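Local coordinates for epidermin biosynthesis protein EpiD (Staphylococcus aureus, PDB 3QJG) that probably catalyses the flavin-dependent oxidative decarboxylation of the C-terminal cysteine of the epidermin precursor peptide, as an FMN-binding dodecamer, at residues M123-P127 with V128-N132; F46-G49 with E50-K53; H107-F110 with E111-S114; E167-K170 with V171-I175. All coordinates share one frame; numbering follows the deposited sequence. Where two conformers were deposited one is given.

How the contacts relate
Along the chain the order is contact 2, contact 3, contact 1, contact 4, all around the mostly parallel, Rossmann-like sheet of the flavoprotein fold. Contact 2 starts helix 49-55; contact 3 closes the passage from helix 101-107 into strand 113-120, whose far end runs into helix 121-124 and contact 1. Contacts 1 and 2 lie on opposite sides of the chain's centre, with centres about 30 Å apart, and each holds an FMN-pocket residue, Met123 and Phe46. Contact 4 is the C-terminal helix; it touches contact 3, where Ser114 packs on Phe174 and Ile175. Contacts 1, 2 and 3 also meet neighbouring subunits of the dodecamer; no other chain touches contact 4.

Contact 1: residues M123-P127 with V128-N132; sequences MWENP and VTQNN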
# COMPACT_ATOMS: atom_id res chain seq x y z
N MET A 123 12.05 -10.10 -37.81
CA MET A 123 12.78 -10.64 -36.70
C MET A 123 13.27 -12.03 -37.06
O MET A 123 14.36 -12.41 -36.66
CB MET A 123 11.91 -10.64 -35.46
CG MET A 123 11.26 -9.28 -35.11
SD MET A 123 9.90 -9.55 -33.95
CE MET A 123 10.79 -9.37 -32.41
N TRP A 124 12.46 -12.78 -37.81
CA TRP A 124 12.82 -14.13 -38.30
C TRP A 124 14.02 -14.03 -39.21
O TRP A 124 14.90 -14.89 -39.20
CB TRP A 124 11.65 -14.76 -39.07
CG TRP A 124 11.86 -16.22 -39.51
CD1 TRP A 124 11.71 -16.73 -40.79
CD2 TRP A 124 12.23 -17.33 -38.68
NE1 TRP A 124 12.01 -18.08 -40.81
CE2 TRP A 124 12.31 -18.48 -39.54
CE3 TRP A 124 12.52 -17.47 -37.32
CZ2 TRP A 124 12.67 -19.75 -39.06
CZ3 TRP A 124 12.87 -18.75 -36.83
CH2 TRP A 124 12.95 -19.88 -37.72
N GLU A 125 14.06 -12.98 -40.00
CA GLU A 125 15.09 -12.87 -41.00
C GLU A 125 16.25 -12.07 -40.51
O GLU A 125 17.22 -11.90 -41.22
CB GLU A 125 14.48 -12.34 -42.29
CG GLU A 125 13.46 -13.31 -42.84
CD GLU A 125 13.21 -13.12 -44.31
OE1 GLU A 125 13.29 -14.15 -45.02
OE2 GLU A 125 12.95 -11.97 -44.74
N ASN A 126 16.21 -11.62 -39.26
CA ASN A 126 17.39 -10.99 -38.66
C ASN A 126 18.49 -12.05 -38.67
O ASN A 126 18.24 -13.14 -38.23
CB ASN A 126 17.04 -10.54 -37.25
CG ASN A 126 18.20 -9.90 -36.56
OD1 ASN A 126 19.25 -10.50 -36.46
ND2 ASN A 126 18.00 -8.69 -36.04
N PRO A 127 19.67 -11.77 -39.26
CA PRO A 127 20.73 -12.80 -39.34
C PRO A 127 21.18 -13.37 -38.02
O PRO A 127 21.74 -14.47 -38.00
CB PRO A 127 21.93 -12.11 -39.98
CG PRO A 127 21.53 -10.69 -40.25
CD PRO A 127 20.14 -10.44 -39.68
N VAL A 128 20.97 -12.62 -36.94
CA VAL A 128 21.31 -13.08 -35.63
C VAL A 128 20.37 -14.19 -35.33
O VAL A 128 20.83 -15.27 -34.99
CB VAL A 128 21.23 -11.96 -34.60
CG1 VAL A 128 21.55 -12.51 -33.24
CG2 VAL A 128 22.35 -10.81 -35.05
N THR A 129 19.07 -13.95 -35.50
CA THR A 129 18.07 -14.99 -35.24
C THR A 129 18.34 -16.21 -36.14
O THR A 129 18.28 -17.35 -35.70
CB THR A 129 16.64 -14.48 -35.41
OG1 THR A 129 16.47 -13.32 -34.61
CG2 THR A 129 15.61 -15.55 -34.97
N GLN A 130 18.71 -15.96 -37.40
CA GLN A 130 18.99 -17.09 -38.30
C GLN A 130 20.23 -17.85 -37.88
O GLN A 130 20.32 -19.02 -38.13
CB GLN A 130 19.20 -16.62 -39.76
CG GLN A 130 17.94 -16.25 -40.51
CD GLN A 130 18.26 -15.44 -41.77
OE1 GLN A 130 19.38 -14.92 -41.91
NE2 GLN A 130 17.31 -15.36 -42.68
N ASN A 131 21.24 -17.20 -37.32
CA ASN A 131 22.45 -17.91 -36.88
C ASN A 131 22.15 -18.82 -35.65
O ASN A 131 22.70 -19.92 -35.50
CB ASN A 131 23.47 -16.92 -36.43
CG ASN A 131 24.02 -16.10 -37.54
OD1 ASN A 131 23.81 -16.40 -38.71
ND2 ASN A 131 24.73 -15.06 -37.19
N ASN A 132 21.34 -18.28 -34.76
CA ASN A 132 20.95 -18.96 -33.54
C ASN A 132 20.07 -20.15 -33.77
O ASN A 132 20.21 -21.16 -33.09
CB ASN A 132 20.32 -17.95 -32.57
CG ASN A 132 21.36 -17.10 -31.86
OD1 ASN A 132 22.52 -17.46 -31.84
ND2 ASN A 132 20.94 -15.98 -31.25
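Asn126 OD1 accepts from Val128 N at 2.8 Å, with the donor in the plane of the side-chain carbonyl. This is an Asx turn and an N-cap in one: CG stands anti to the backbone N (chi1 180°), which swings the amide forward over the first turn of helix 127-138. The carboxamide runs alongside the valine, and OD1 also sits against Val128 CB. The main-chain oxygen of the same asparagine takes the first regular helical bond, from Gln130 N to Asn126 O at 3.0 Å, again in the carbonyl plane. ND2 is used too, donating to His107 O of the second subunit, so the capping residue is pinned from both ends of its amide.

Just upstream, Met123 and Trp124 end the PxMNxxMW signature of the flavin-dependent cysteine decarboxylases, and Met123 touches the bound FMN. The turn from helix 121-124 into helix 127-138 thus follows straight on from the cofactor pocket. Thr129 OG1 lies 3.1 Å from Met123 O across this bend and is hydrogen-bonded with Ser87 OG as well.

Packing fills the rest. Gln130 reaches back with an extended chain, CG 3.6 Å from Trp124 O, and lays its amide along the loop so that NE2 is 3.7 Å from Glu125 CA and OE1 is 3.6 Å from Pro127 CA. Thr129 CG2 approaches the indole obliquely, 4.3 Å from Trp124 CE3, while that ring rests on Pro117 and Met119 of strand 113-120.

Contact 2: residues F46-G49 with E50-K53; sequences FING and EILK. With FMN (flavin mononucleotide), chain M.
Asn48 OD1 is gripped by two backbone N-H groups of the helix that follows: Glu50 N at 3.2 Å, tilted 17° from the carbonyl plane, and Ile51 N in a weak bond at 3.4 Å. The amide gets there because CG lies anti to the backbone N (chi1 173°). Its other end, ND2, donates to Lys45 O of the third subunit, which fixes the flip of the group. Below the cap, Leu52 N to Asn48 O at 3.0 Å is a nearly linear helical bond, and Lys53 N follows it onto Gly49 O. Lys53 curls back over that carbonyl to a salt bridge with Glu50, though the modelled NZ to OE2 separation of 2.5 Å is doubtfully short. On the inner side Ile47, in the conformer given, meets Leu52 at about a right angle, CD1 to CD1 at 3.9 Å, beside Leu12 and Tyr59. Phe46, earlier in the loop, reaches the cofactor: its CE1–CZ edge is directed at the face of the flavin's benzene ring, with CE1 3.7 Å from FMN C7, and Phe67 of the second subunit meets its ring. An Asn-capped helix start thus continues directly from one wall of an FMN pocket shared between subunits.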
# COMPACT_ATOMS: atom_id res chain seq x y z
N PHE A 46 0.20 -11.73 -21.23
CA PHE A 46 -0.65 -12.18 -22.31
C PHE A 46 -1.68 -13.25 -21.90
O PHE A 46 -2.64 -13.49 -22.66
CB PHE A 46 0.14 -12.71 -23.50
CG PHE A 46 1.03 -11.68 -24.19
CD1 PHE A 46 0.67 -11.14 -25.39
CD2 PHE A 46 2.26 -11.34 -23.67
CE1 PHE A 46 1.49 -10.22 -26.03
CE2 PHE A 46 3.07 -10.43 -24.30
CZ PHE A 46 2.68 -9.87 -25.49
N ILE A 47 -1.54 -13.85 -20.72
CA ILE A 47 -2.34 -15.02 -20.36
C ILE A 47 -3.02 -14.86 -19.00
O ILE A 47 -2.81 -13.87 -18.30
CB ILE A 47 -1.53 -16.37 -20.42
CG1 ILE A 47 -0.26 -16.35 -19.56
CG2 ILE A 47 -1.14 -16.70 -21.88
CD1 ILE A 47 -0.46 -16.44 -18.07
N ASN A 48 -3.83 -15.83 -18.62
CA ASN A 48 -4.56 -15.72 -17.38
C ASN A 48 -4.34 -17.07 -16.73
O ASN A 48 -4.90 -18.08 -17.14
CB ASN A 48 -5.98 -15.35 -17.73
CG ASN A 48 -6.91 -15.37 -16.54
OD1 ASN A 48 -6.61 -16.01 -15.53
ND2 ASN A 48 -8.06 -14.66 -16.66
N GLY A 49 -3.46 -17.10 -15.75
CA GLY A 49 -3.03 -18.33 -15.15
C GLY A 49 -4.14 -19.18 -14.60
O GLY A 49 -4.01 -20.38 -14.55
N GLU A 50 -5.23 -18.58 -14.15
CA GLU A 50 -6.29 -19.43 -13.57
C GLU A 50 -7.14 -20.05 -14.68
O GLU A 50 -7.70 -21.13 -14.48
CB GLU A 50 -7.16 -18.64 -12.61
CG GLU A 50 -6.43 -18.22 -11.33
CD GLU A 50 -6.34 -19.34 -10.29
OE1 GLU A 50 -7.42 -19.89 -9.91
OE2 GLU A 50 -5.18 -19.65 -9.86
N ILE A 51 -7.23 -19.35 -15.82
CA ILE A 51 -7.89 -19.87 -17.02
C ILE A 51 -7.06 -21.06 -17.54
O ILE A 51 -7.61 -22.09 -17.80
CB ILE A 51 -8.06 -18.77 -18.15
CG1 ILE A 51 -9.23 -17.80 -17.85
CG2 ILE A 51 -8.21 -19.39 -19.57
CD1 ILE A 51 -10.56 -18.47 -17.63
N LEU A 52 -5.74 -20.93 -17.61
CA LEU A 52 -4.86 -22.03 -17.99
C LEU A 52 -5.12 -23.25 -17.11
O LEU A 52 -5.21 -24.36 -17.63
CB LEU A 52 -3.40 -21.62 -17.94
CG LEU A 52 -2.91 -20.55 -18.92
CD1 LEU A 52 -1.46 -20.16 -18.67
CD2 LEU A 52 -3.07 -20.98 -20.35
N LYS A 53 -5.32 -23.05 -15.82
CA LYS A 53 -5.53 -24.18 -14.93
C LYS A 53 -6.83 -24.88 -15.11
O LYS A 53 -7.03 -25.91 -14.55
CB LYS A 53 -5.41 -23.77 -13.48
CG LYS A 53 -4.00 -23.54 -13.05
CD LYS A 53 -3.97 -23.07 -11.58
CE LYS A 53 -2.99 -21.99 -11.38
NZ LYS A 53 -3.27 -21.21 -10.16
N1 FMN M . 7.79 -11.00 -30.02
C2 FMN M . 7.98 -12.13 -30.78
O2 FMN M . 9.11 -12.57 -30.94
N3 FMN M . 6.92 -12.73 -31.39
C4 FMN M . 5.66 -12.24 -31.27
O4 FMN M . 4.79 -12.84 -31.86
C4A FMN M . 5.43 -11.09 -30.51
N5 FMN M . 4.17 -10.56 -30.34
C5A FMN M . 3.99 -9.47 -29.55
C6 FMN M . 2.73 -8.91 -29.42
C7 FMN M . 2.55 -7.81 -28.61
C7M FMN M . 1.20 -7.18 -28.41
C8 FMN M . 3.65 -7.25 -27.95
C8M FMN M . 3.53 -6.01 -27.10
C9 FMN M . 4.92 -7.78 -28.12
C9A FMN M . 5.10 -8.90 -28.92
N10 FMN M . 6.39 -9.41 -29.09
C10 FMN M . 6.53 -10.50 -29.88
C1' FMN M . 7.62 -8.84 -28.45
C2' FMN M . 8.05 -9.70 -27.26
O2' FMN M . 6.93 -9.91 -26.37
C3' FMN M . 9.22 -9.01 -26.65
O3' FMN M . 10.35 -9.00 -27.55
C4' FMN M . 9.60 -9.66 -25.32
O4' FMN M . 10.80 -9.09 -24.82
C5' FMN M . 9.90 -11.12 -25.44
O5' FMN M . 10.01 -11.60 -24.11
P FMN M . 9.96 -13.17 -23.78
O1P FMN M . 10.63 -13.35 -22.46
O2P FMN M . 10.67 -13.91 -24.87
O3P FMN M . 8.63 -13.75 -23.52

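Contact 3: residues H107-F110 with E111-S114; sequences HTAF and EKLS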
# COMPACT_ATOMS: atom_id res chain seq x y z
N HIS A 107 17.40 -24.63 -21.02
CA HIS A 107 18.84 -24.82 -20.92
C HIS A 107 19.25 -26.21 -20.40
O HIS A 107 20.23 -26.77 -20.82
CB HIS A 107 19.40 -23.76 -19.99
CG HIS A 107 20.87 -23.70 -19.96
ND1 HIS A 107 21.61 -23.29 -21.05
CD2 HIS A 107 21.76 -24.02 -18.99
CE1 HIS A 107 22.89 -23.32 -20.74
NE2 HIS A 107 23.01 -23.75 -19.49
N THR A 108 18.45 -26.79 -19.53
CA THR A 108 18.76 -28.03 -18.89
C THR A 108 18.35 -29.27 -19.75
O THR A 108 18.63 -30.43 -19.39
CB THR A 108 18.04 -28.03 -17.52
OG1 THR A 108 18.41 -26.83 -16.80
CG2 THR A 108 18.39 -29.28 -16.68
N ALA A 109 17.68 -29.03 -20.88
CA ALA A 109 16.94 -30.13 -21.51
C ALA A 109 16.83 -30.03 -23.02
O ALA A 109 15.79 -30.33 -23.60
CB ALA A 109 15.61 -30.20 -20.89
N PHE A 110 17.92 -29.58 -23.68
CA PHE A 110 17.95 -29.42 -25.11
C PHE A 110 17.50 -30.65 -25.92
O PHE A 110 16.77 -30.51 -26.90
CB PHE A 110 19.39 -29.13 -25.54
CG PHE A 110 19.76 -27.71 -25.56
CD1 PHE A 110 19.12 -26.79 -24.81
CD2 PHE A 110 20.86 -27.27 -26.37
CE1 PHE A 110 19.45 -25.48 -24.83
CE2 PHE A 110 21.20 -25.95 -26.38
CZ PHE A 110 20.52 -25.05 -25.64
N GLU A 111 17.94 -31.82 -25.47
CA GLU A 111 17.59 -33.12 -26.02
C GLU A 111 16.08 -33.39 -25.97
O GLU A 111 15.60 -34.29 -26.67
CB GLU A 111 18.38 -34.27 -25.33
CG GLU A 111 17.74 -34.83 -24.02
CD GLU A 111 17.99 -33.94 -22.76
OE1 GLU A 111 18.78 -32.95 -22.85
OE2 GLU A 111 17.40 -34.25 -21.68
N LYS A 112 15.33 -32.59 -25.19
CA LYS A 112 13.89 -32.78 -25.12
C LYS A 112 13.09 -31.67 -25.75
O LYS A 112 11.88 -31.65 -25.59
CB LYS A 112 13.44 -32.84 -23.66
CG LYS A 112 14.18 -33.78 -22.78
CD LYS A 112 13.59 -33.69 -21.35
CE LYS A 112 13.89 -34.90 -20.56
NZ LYS A 112 13.41 -34.69 -19.23
N LEU A 113 13.75 -30.74 -26.44
CA LEU A 113 13.18 -29.44 -26.67
C LEU A 113 12.87 -29.13 -28.11
O LEU A 113 13.72 -29.32 -29.00
CB LEU A 113 14.15 -28.39 -26.12
CG LEU A 113 13.77 -26.91 -26.26
CD1 LEU A 113 12.77 -26.71 -25.12
CD2 LEU A 113 15.05 -26.07 -26.17
N SER A 114 11.65 -28.63 -28.31
CA SER A 114 11.09 -28.31 -29.63
C SER A 114 10.64 -26.87 -29.55
O SER A 114 9.94 -26.51 -28.63
CB SER A 114 9.86 -29.15 -29.95
OG SER A 114 10.18 -30.50 -30.18
O HOH W 1 20.55 -31.95 -21.56
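Two successive backbone bonds close the turn: Lys112 N to Ala109 O at 2.8 Å, then Leu113 N to Phe110 O at 3.1 Å. Both span three residues, and both donors stand well above the carbonyl planes, 49° and 63° out, both within the short 3-10 turn around residues 110-112. Among the polar side chains, Glu111 has CG between the backbone N and the carbonyl carbon (chi1 86°), and the bent chain folds OE1 back to 3.5 Å from Ala109 C. A water hydrogen-bonds to Thr108 O, but a bridge from it to OE1 is doubtful, the modelled distance being too short. The ammonium group of Lys112 donates to His77 O and Ala74 O.

This turn completes a beta-alpha-beta crossover, carrying the chain out of helix 101-107 and into strand 113-120, parallel to strand 79-85. Leu113 already pairs through its backbone with Ser142.

The apolar contacts fall on two sides. Lys112 lays its extended chain past Ala109, CD to CB at 4.1 Å. Leu113 CD2 comes obliquely to the phenyl ring, 4.4 Å from Phe110 CD1, with both side chains packed on Val141. Phe110 also packs on Asn126 of the fifth subunit.

Contact 4: residues E167-K170 with V171-I175; sequences EPYK and VLEFI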
# COMPACT_ATOMS: atom_id res chain seq x y z
N GLU A 167 -0.99 -25.26 -36.41
CA GLU A 167 -2.19 -25.76 -35.78
C GLU A 167 -1.84 -26.93 -34.84
O GLU A 167 -0.82 -27.64 -35.03
CB GLU A 167 -3.28 -26.09 -36.79
CG GLU A 167 -3.99 -24.82 -37.30
CD GLU A 167 -4.07 -23.69 -36.27
OE1 GLU A 167 -4.74 -23.86 -35.20
OE2 GLU A 167 -3.49 -22.61 -36.54
N PRO A 168 -2.65 -27.09 -33.76
CA PRO A 168 -2.39 -28.11 -32.77
C PRO A 168 -2.07 -29.52 -33.27
O PRO A 168 -1.14 -30.17 -32.73
CB PRO A 168 -3.67 -28.13 -31.93
CG PRO A 168 -4.18 -26.76 -32.00
CD PRO A 168 -3.78 -26.23 -33.34
N TYR A 169 -2.74 -29.98 -34.31
CA TYR A 169 -2.39 -31.31 -34.85
C TYR A 169 -0.95 -31.38 -35.39
O TYR A 169 -0.32 -32.44 -35.32
CB TYR A 169 -3.43 -31.82 -35.89
CG TYR A 169 -3.28 -31.28 -37.30
CD1 TYR A 169 -2.52 -31.97 -38.25
CD2 TYR A 169 -3.93 -30.13 -37.71
CE1 TYR A 169 -2.39 -31.49 -39.57
CE2 TYR A 169 -3.82 -29.63 -39.02
CZ TYR A 169 -3.05 -30.32 -39.94
OH TYR A 169 -2.93 -29.84 -41.24
N LYS A 170 -0.42 -30.28 -35.91
CA LYS A 170 0.96 -30.30 -36.45
C LYS A 170 1.97 -30.36 -35.33
O LYS A 170 3.03 -30.96 -35.46
CB LYS A 170 1.27 -29.06 -37.32
CG LYS A 170 0.61 -29.05 -38.71
CD LYS A 170 1.35 -29.95 -39.72
CE LYS A 170 0.80 -29.78 -41.13
NZ LYS A 170 1.21 -30.93 -42.02
N VAL A 171 1.63 -29.74 -34.21
CA VAL A 171 2.42 -29.82 -33.00
C VAL A 171 2.47 -31.27 -32.56
O VAL A 171 3.55 -31.78 -32.28
CB VAL A 171 1.80 -28.91 -31.87
CG1 VAL A 171 2.61 -29.02 -30.56
CG2 VAL A 171 1.73 -27.45 -32.37
N LEU A 172 1.30 -31.94 -32.49
CA LEU A 172 1.25 -33.36 -32.06
C LEU A 172 2.15 -34.24 -32.91
O LEU A 172 2.82 -35.13 -32.38
CB LEU A 172 -0.16 -33.93 -32.15
CG LEU A 172 -1.06 -33.70 -30.95
CD1 LEU A 172 -2.39 -34.35 -31.13
CD2 LEU A 172 -0.43 -34.30 -29.71
N GLU A 173 2.16 -33.99 -34.22
CA GLU A 173 2.96 -34.77 -35.18
C GLU A 173 4.44 -34.46 -35.12
O GLU A 173 5.24 -35.28 -35.55
CB GLU A 173 2.49 -34.54 -36.63
CG GLU A 173 1.15 -35.11 -36.87
CD GLU A 173 0.72 -35.04 -38.30
OE1 GLU A 173 -0.19 -35.81 -38.63
OE2 GLU A 173 1.27 -34.23 -39.08
N PHE A 174 4.81 -33.28 -34.64
CA PHE A 174 6.22 -32.87 -34.68
C PHE A 174 6.90 -33.41 -33.43
O PHE A 174 8.09 -33.60 -33.43
CB PHE A 174 6.34 -31.35 -34.77
CG PHE A 174 7.76 -30.83 -35.04
CD1 PHE A 174 8.36 -30.97 -36.30
CD2 PHE A 174 8.46 -30.14 -34.04
CE1 PHE A 174 9.64 -30.46 -36.55
CE2 PHE A 174 9.74 -29.64 -34.26
CZ PHE A 174 10.34 -29.80 -35.52
N ILE A 175 6.16 -33.64 -32.35
CA ILE A 175 6.83 -33.99 -31.09
C ILE A 175 6.66 -35.48 -30.78
O ILE A 175 7.29 -35.95 -29.84
CB ILE A 175 6.42 -33.07 -29.87
CG1 ILE A 175 5.04 -33.40 -29.33
CG2 ILE A 175 6.39 -31.65 -30.26
CD1 ILE A 175 4.51 -32.35 -28.34
OXT ILE A 175 5.93 -36.23 -31.46
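Lys170 is bent at its second torsion (chi2 -79°) and Glu173 runs out extended (chi2 -173°), which brings their ends near each other; the i, i+3 spacing puts both on one side of the helix. They stop short of a salt bridge: Lys170 NZ is 4.4 Å from Glu173 OE2, close enough for a modest, probably solvent-screened attraction. Both belong to the C-terminal helix 168-174, which starts after the N-cap Glu167. Tyr169 joins them at the surface, with Lys170 CG 3.9 Å above one face of its ring, toward the rim, and Glu173 CD near the plane of the ring at its edge. The middle of the helix is held by Leu172 N to Pro168 O at 3.0 Å in the carbonyl plane and Glu173 N to Tyr169 O at 3.1 Å; the end bonds, Val171 N to Glu167 O and Phe174 N to Lys170 O, are weak. Val171 leads the buried side, CG2 against Glu167 O, and packs on Ile81, Leu83 and Phe116 of the sheet. Lys31 makes a salt bridge to Ile175 OXT. In the last turn Val171 O takes two N-H groups at once, Phe174 N at 3.1 Å and Ile175 N at 3.2 Å.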